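Uncharacterized protein NMB1681 (Neisseria meningitidis, PDB 3MW6) probably binds RNA as a member of the ProQ/FinO family of RNA chaperones. Local coordinates at residues K37-F41 against F91-N95; L84-R90 against E105-Q110. Numbering follows the deposited sequence.

Contact 1. Residues K37-F41 against F91-N95; sequences KYDVF and FDLNN
Residues 37-41 leave one helix and enter the next: Lys37 is still helical, Tyr38 steps out to phi/psi -109/115 and occupies the N-cap position, and Asp39 to Phe41 start a short helix, with a weak 3.1 Å hydrogen bond from Phe41 N to Tyr38 O. Facing them, Phe91 is extended and Asp92 to Asn95 form a type I beta turn, closed by Asn95 N to Asp92 O at 3.0 Å; Asn95, the last residue of the turn, has left-handed helical angles (58/35), which asparagine tolerates well. Asp92 (chi1 p) braces the turn as an Asx turn, OD2 accepting from Asn94 N at 2.8 Å. The backbones come closest at Val40 and Asn95, CA to CA 6.0 Å. Val40 (chi1 m), beta-branched and compact, points its CB toward the loop, its CG1 lying 3.6 Å from Phe91 CB and 3.3 Å from Asp92 O. Leu93 (m, t) sets CD2 over the Tyr38 ring face, a CH-pi contact 4.1 Å from the centroid, and at the edge of the Phe41 ring, 3.9 Å from CE1. One water links the backbones, accepting from Val40 N (3.1 Å) and donating to Leu93 O (2.8 Å), so an amide at the helix start, which lacks an intrahelical acceptor, is satisfied. Beyond the two segments, Asn95 OD1 accepts from Lys45 NZ and Asp39 forms a salt bridge with Arg43. The contact thus docks the hairpin turn between strands 89-91 and 97-100 on the junction of helices 23-37 and 39-42, with helix 51-58 packing against Tyr38, Phe41 and Leu93.

Contact 2. Residues L84-R90 against E105-Q110; sequences LARGGKR and EQAIAQ
Leu84 to Arg86 end helix 78-86; Gly87 (phi/psi 84/-155) and Gly88 (79/-154) then turn the chain into the strand carrying Lys89 and Arg90. Residues 105-110 are regular helix, with Ala109 N to Glu105 O at 3.1 Å and Gln110 N to Gln106 O at 2.9 Å. The backbones approach most closely at Ala85 and Gln110, 4.8 Å between CA atoms, a spacing helped by the small side chains of Ala85 and, one residue before Gln110, Ala109. Ala109 CB packs 3.7 Å from Leu84 CB and 4.2 Å from Ala85 CB. Ala85 O, at the helix end, accepts from two side-chain amides: Gln106 NE2 (chi1 t) donates squarely at 3.1 Å, Gln110 NE2 weakly at 3.2 Å. Gly87 is required here, since a CB would clash with Gln106 NE2 and with the preceding carbonyl. Arg90 (m, t, t, chi4 -93°) reaches across with NH2 to Glu105 OE1 at 2.8 Å, a salt bridge. Its NH1 binds Leu47 O and pairs with Glu104 of the second subunit, while NE donates to Glu100 O. A water, weakly held by Arg90 NE at 3.4 Å, lies 3.1 Å from Glu105 OE2, to which it can donate. Glu105 OE1 additionally accepts from Thr102 N. The contact joins the end of helix 78-86 and strand 89-91 to helix 103-110, across the connection through strand 97-100, and borders the dimer interface, where Leu84 packs on Ile108 of the second subunit.

How the contacts relate
Contacts 1 and 2 share strand 89-91, which passes from Arg90 in contact 2 straight into Phe91 in contact 1, yet their centres lie 18 Å apart. Contact 1 is nearer the centre of the chain, about 9 Å against 16 Å, and rests mainly on apolar and aromatic packing, with direct polar bonding confined to each segment or to outside partners and a water joining the two backbones. Contact 2, also partly buried, adds glutamine-to-backbone hydrogen bonds and an ionic pair to its small alanine interface, and it meets the second subunit, which contact 1 does not. One anchors the hairpin turn to the earlier helices, the other anchors the hairpin's entry to a later helix.

Contact 1. Residues K37-F41 against F91-N95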
loop_
_atom_site.group_PDB
_atom_site.type_symbol
_atom_site.label_atom_id
_atom_site.label_comp_id
_atom_site.label_asym_id
_atom_site.label_seq_id
_atom_site.Cartn_x
_atom_site.Cartn_y
_atom_site.Cartn_z
ATOM N N LYS A 37 2.574 -12.963 17.851
ATOM C CA LYS A 37 3.431 -12.048 18.592
ATOM C C LYS A 37 3.158 -10.557 18.362
ATOM O O LYS A 37 3.292 -9.753 19.281
ATOM C CB LYS A 37 4.901 -12.343 18.297
ATOM C CG LYS A 37 5.830 -11.290 18.872
ATOM C CD LYS A 37 7.279 -11.706 18.763
ATOM C CE LYS A 37 8.180 -10.689 19.437
ATOM N NZ LYS A 37 9.554 -11.225 19.610
ATOM N N TYR A 38 2.785 -10.181 17.143
ATOM C CA TYR A 38 2.726 -8.763 16.787
ATOM C C TYR A 38 1.310 -8.264 16.639
ATOM O O TYR A 38 0.601 -8.679 15.732
ATOM C CB TYR A 38 3.500 -8.492 15.485
ATOM C CG TYR A 38 4.966 -8.769 15.610
ATOM C CD1 TYR A 38 5.547 -9.826 14.929
ATOM C CD2 TYR A 38 5.772 -8.000 16.447
ATOM C CE1 TYR A 38 6.899 -10.097 15.054
ATOM C CE2 TYR A 38 7.126 -8.266 16.578
ATOM C CZ TYR A 38 7.678 -9.316 15.873
ATOM O OH TYR A 38 9.011 -9.603 15.985
ATOM N N ASP A 39 0.911 -7.344 17.510
ATOM C CA ASP A 39 -0.416 -6.754 17.429
ATOM C C ASP A 39 -0.697 -6.002 16.113
ATOM O O ASP A 39 -1.829 -6.014 15.636
ATOM C CB ASP A 39 -0.693 -5.864 18.643
ATOM C CG ASP A 39 -1.301 -6.639 19.801
ATOM O OD1 ASP A 39 -2.514 -6.460 20.062
ATOM O OD2 ASP A 39 -0.576 -7.443 20.436
ATOM N N VAL A 40 0.299 -5.345 15.524
ATOM C CA VAL A 40 0.030 -4.649 14.259
ATOM C C VAL A 40 -0.438 -5.632 13.187
ATOM O O VAL A 40 -1.252 -5.291 12.342
ATOM C CB VAL A 40 1.225 -3.831 13.737
ATOM C CG1 VAL A 40 1.551 -2.705 14.705
ATOM C CG2 VAL A 40 2.434 -4.730 13.488
ATOM N N PHE A 41 0.060 -6.861 13.230
ATOM C CA PHE A 41 -0.432 -7.883 12.313
ATOM C C PHE A 41 -1.768 -8.466 12.744
ATOM O O PHE A 41 -2.673 -8.595 11.938
ATOM C CB PHE A 41 0.612 -8.973 12.112
ATOM C CG PHE A 41 1.736 -8.543 11.217
ATOM C CD1 PHE A 41 2.874 -7.945 11.740
ATOM C CD2 PHE A 41 1.627 -8.674 9.843
ATOM C CE1 PHE A 41 3.905 -7.525 10.907
ATOM C CE2 PHE A 41 2.660 -8.251 8.999
ATOM C CZ PHE A 41 3.795 -7.679 9.541
ATOM N N PHE A 91 1.998 1.866 11.417
ATOM C CA PHE A 91 2.534 1.392 12.688
ATOM C C PHE A 91 3.745 0.484 12.478
ATOM O O PHE A 91 3.749 -0.330 11.554
ATOM C CB PHE A 91 1.446 0.624 13.448
ATOM C CG PHE A 91 0.311 1.483 13.915
ATOM C CD1 PHE A 91 0.177 1.811 15.255
ATOM C CD2 PHE A 91 -0.624 1.975 13.008
ATOM C CE1 PHE A 91 -0.864 2.617 15.695
ATOM C CE2 PHE A 91 -1.663 2.779 13.431
ATOM C CZ PHE A 91 -1.794 3.098 14.789
ATOM N N ASP A 92 4.769 0.613 13.328
ATOM C CA ASP A 92 5.948 -0.262 13.234
ATOM C C ASP A 92 5.741 -1.528 14.063
ATOM O O ASP A 92 4.653 -1.722 14.619
ATOM C CB ASP A 92 7.246 0.468 13.608
ATOM C CG ASP A 92 7.274 0.935 15.056
ATOM O OD1 ASP A 92 8.061 1.865 15.352
ATOM O OD2 ASP A 92 6.508 0.398 15.893
ATOM N N LEU A 93 6.749 -2.397 14.118
ATOM C CA LEU A 93 6.628 -3.659 14.866
ATOM C C LEU A 93 6.280 -3.461 16.330
ATOM O O LEU A 93 5.746 -4.369 16.965
ATOM C CB LEU A 93 7.909 -4.496 14.776
ATOM C CG LEU A 93 8.085 -5.219 13.450
ATOM C CD1 LEU A 93 9.265 -6.204 13.502
ATOM C CD2 LEU A 93 6.791 -5.937 13.086
ATOM N N ASN A 94 6.556 -2.272 16.860
ATOM C CA ASN A 94 6.308 -1.986 18.272
ATOM C C ASN A 94 5.010 -1.249 18.519
ATOM O O ASN A 94 4.819 -0.637 19.576
ATOM C CB ASN A 94 7.466 -1.180 18.859
ATOM C CG ASN A 94 8.754 -1.969 18.899
ATOM O OD1 ASN A 94 8.741 -3.190 19.084
ATOM N ND2 ASN A 94 9.875 -1.284 18.711
ATOM N N ASN A 95 4.120 -1.301 17.536
ATOM C CA ASN A 95 2.832 -0.643 17.652
ATOM C C ASN A 95 2.963 0.852 17.916
ATOM O O ASN A 95 2.149 1.445 18.613
ATOM C CB ASN A 95 1.977 -1.319 18.718
ATOM C CG ASN A 95 0.577 -1.622 18.227
ATOM O OD1 ASN A 95 0.023 -0.893 17.400
ATOM N ND2 ASN A 95 -0.001 -2.709 18.720
HETATM O O HOH W 1 3.086 -5.179 16.972
#

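Contact 2. Residues L84-R90 against E105-Q110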
loop_
_atom_site.group_PDB
_atom_site.type_symbol
_atom_site.label_atom_id
_atom_site.label_comp_id
_atom_site.label_asym_id
_atom_site.label_seq_id
_atom_site.Cartn_x
_atom_site.Cartn_y
_atom_site.Cartn_z
ATOM N N LEU A 84 -6.278 -0.000 4.821
ATOM C CA LEU A 84 -5.668 1.087 4.068
ATOM C C LEU A 84 -6.743 2.083 3.650
ATOM O O LEU A 84 -6.502 3.288 3.605
ATOM C CB LEU A 84 -4.946 0.559 2.829
ATOM C CG LEU A 84 -3.695 -0.281 3.006
ATOM C CD1 LEU A 84 -3.116 -0.524 1.621
ATOM C CD2 LEU A 84 -2.672 0.424 3.886
ATOM N N ALA A 85 -7.935 1.586 3.340
ATOM C CA ALA A 85 -9.051 2.477 2.996
ATOM C C ALA A 85 -9.463 3.318 4.195
ATOM O O ALA A 85 -9.972 4.444 4.050
ATOM C CB ALA A 85 -10.238 1.670 2.532
ATOM N N ARG A 86 -9.298 2.750 5.385
ATOM C CA ARG A 86 -9.647 3.478 6.605
ATOM C C ARG A 86 -8.659 4.623 6.761
ATOM O O ARG A 86 -9.046 5.716 7.137
ATOM C CB ARG A 86 -9.646 2.554 7.834
ATOM C CG ARG A 86 -9.985 3.265 9.139
ATOM C CD ARG A 86 -9.963 2.281 10.329
ATOM N NE ARG A 86 -9.863 2.997 11.591
ATOM C CZ ARG A 86 -9.831 2.413 12.786
ATOM N NH1 ARG A 86 -9.896 1.095 12.886
ATOM N NH2 ARG A 86 -9.729 3.151 13.885
ATOM N N GLY A 87 -7.389 4.372 6.433
ATOM C CA GLY A 87 -6.390 5.423 6.418
ATOM C C GLY A 87 -5.768 5.725 7.774
ATOM O O GLY A 87 -5.767 4.876 8.667
ATOM N N GLY A 88 -5.263 6.948 7.938
ATOM C CA GLY A 88 -4.598 7.358 9.173
ATOM C C GLY A 88 -3.169 6.848 9.238
ATOM O O GLY A 88 -2.566 6.582 8.201
ATOM N N LYS A 89 -2.641 6.680 10.450
ATOM C CA LYS A 89 -1.215 6.399 10.659
ATOM C C LYS A 89 -0.798 4.979 10.306
ATOM O O LYS A 89 -1.599 4.047 10.350
ATOM C CB LYS A 89 -0.842 6.651 12.127
ATOM C CG LYS A 89 -0.933 8.103 12.562
ATOM C CD LYS A 89 0.301 8.825 12.105
ATOM C CE LYS A 89 0.317 10.253 12.588
ATOM N NZ LYS A 89 1.600 10.897 12.199
ATOM N N ARG A 90 0.471 4.816 9.967
ATOM C CA ARG A 90 1.059 3.494 9.881
ATOM C C ARG A 90 1.817 3.158 11.164
ATOM O O ARG A 90 2.235 4.051 11.905
ATOM C CB ARG A 90 1.987 3.404 8.675
ATOM C CG ARG A 90 1.280 3.562 7.351
ATOM C CD ARG A 90 2.266 3.477 6.163
ATOM N NE ARG A 90 1.512 3.531 4.922
ATOM C CZ ARG A 90 1.091 2.455 4.272
ATOM N NH1 ARG A 90 1.366 1.245 4.734
ATOM N NH2 ARG A 90 0.388 2.588 3.167
ATOM N N GLU A 105 -2.698 6.209 -1.697
ATOM C CA GLU A 105 -2.835 4.811 -1.297
ATOM C C GLU A 105 -4.269 4.588 -0.813
ATOM O O GLU A 105 -4.894 3.569 -1.104
ATOM C CB GLU A 105 -1.845 4.450 -0.190
ATOM C CG GLU A 105 -0.386 4.735 -0.546
ATOM C CD GLU A 105 0.573 4.730 0.668
ATOM O OE1 GLU A 105 0.135 4.991 1.809
ATOM O OE2 GLU A 105 1.785 4.482 0.473
ATOM N N GLN A 106 -4.794 5.556 -0.078
ATOM C CA GLN A 106 -6.127 5.417 0.513
ATOM C C GLN A 106 -7.212 5.320 -0.568
ATOM O O GLN A 106 -8.090 4.458 -0.483
ATOM C CB GLN A 106 -6.407 6.581 1.476
ATOM C CG GLN A 106 -7.734 6.492 2.203
ATOM C CD GLN A 106 -7.864 7.547 3.284
ATOM O OE1 GLN A 106 -7.290 8.646 3.181
ATOM N NE2 GLN A 106 -8.622 7.218 4.344
ATOM N N ALA A 107 -7.130 6.180 -1.590
ATOM C CA ALA A 107 -8.114 6.190 -2.678
ATOM C C ALA A 107 -8.100 4.889 -3.470
ATOM O O ALA A 107 -9.143 4.391 -3.887
ATOM C CB ALA A 107 -7.892 7.386 -3.624
ATOM N N ILE A 108 -6.916 4.334 -3.674
ATOM C CA ILE A 108 -6.796 3.111 -4.447
ATOM C C ILE A 108 -7.416 1.949 -3.684
ATOM O O ILE A 108 -8.079 1.093 -4.267
ATOM C CB ILE A 108 -5.327 2.804 -4.784
ATOM C CG1 ILE A 108 -4.840 3.718 -5.912
ATOM C CG2 ILE A 108 -5.145 1.347 -5.182
ATOM C CD1 ILE A 108 -3.318 3.873 -5.942
ATOM N N ALA A 109 -7.203 1.916 -2.375
ATOM C CA ALA A 109 -7.762 0.838 -1.570
ATOM C C ALA A 109 -9.281 0.984 -1.512
ATOM O O ALA A 109 -10.010 -0.002 -1.618
ATOM C CB ALA A 109 -7.150 0.813 -0.166
ATOM N N GLN A 110 -9.739 2.226 -1.384
ATOM C CA GLN A 110 -11.157 2.549 -1.314
ATOM C C GLN A 110 -11.954 2.093 -2.523
ATOM O O GLN A 110 -13.128 1.748 -2.395
ATOM C CB GLN A 110 -11.334 4.053 -1.175
ATOM C CG GLN A 110 -12.042 4.475 0.082
ATOM C CD GLN A 110 -11.715 5.905 0.454
ATOM O OE1 GLN A 110 -11.652 6.787 -0.409
ATOM N NE2 GLN A 110 -11.491 6.143 1.738
HETATM O O HOH W 2 3.016 5.838 3.002
#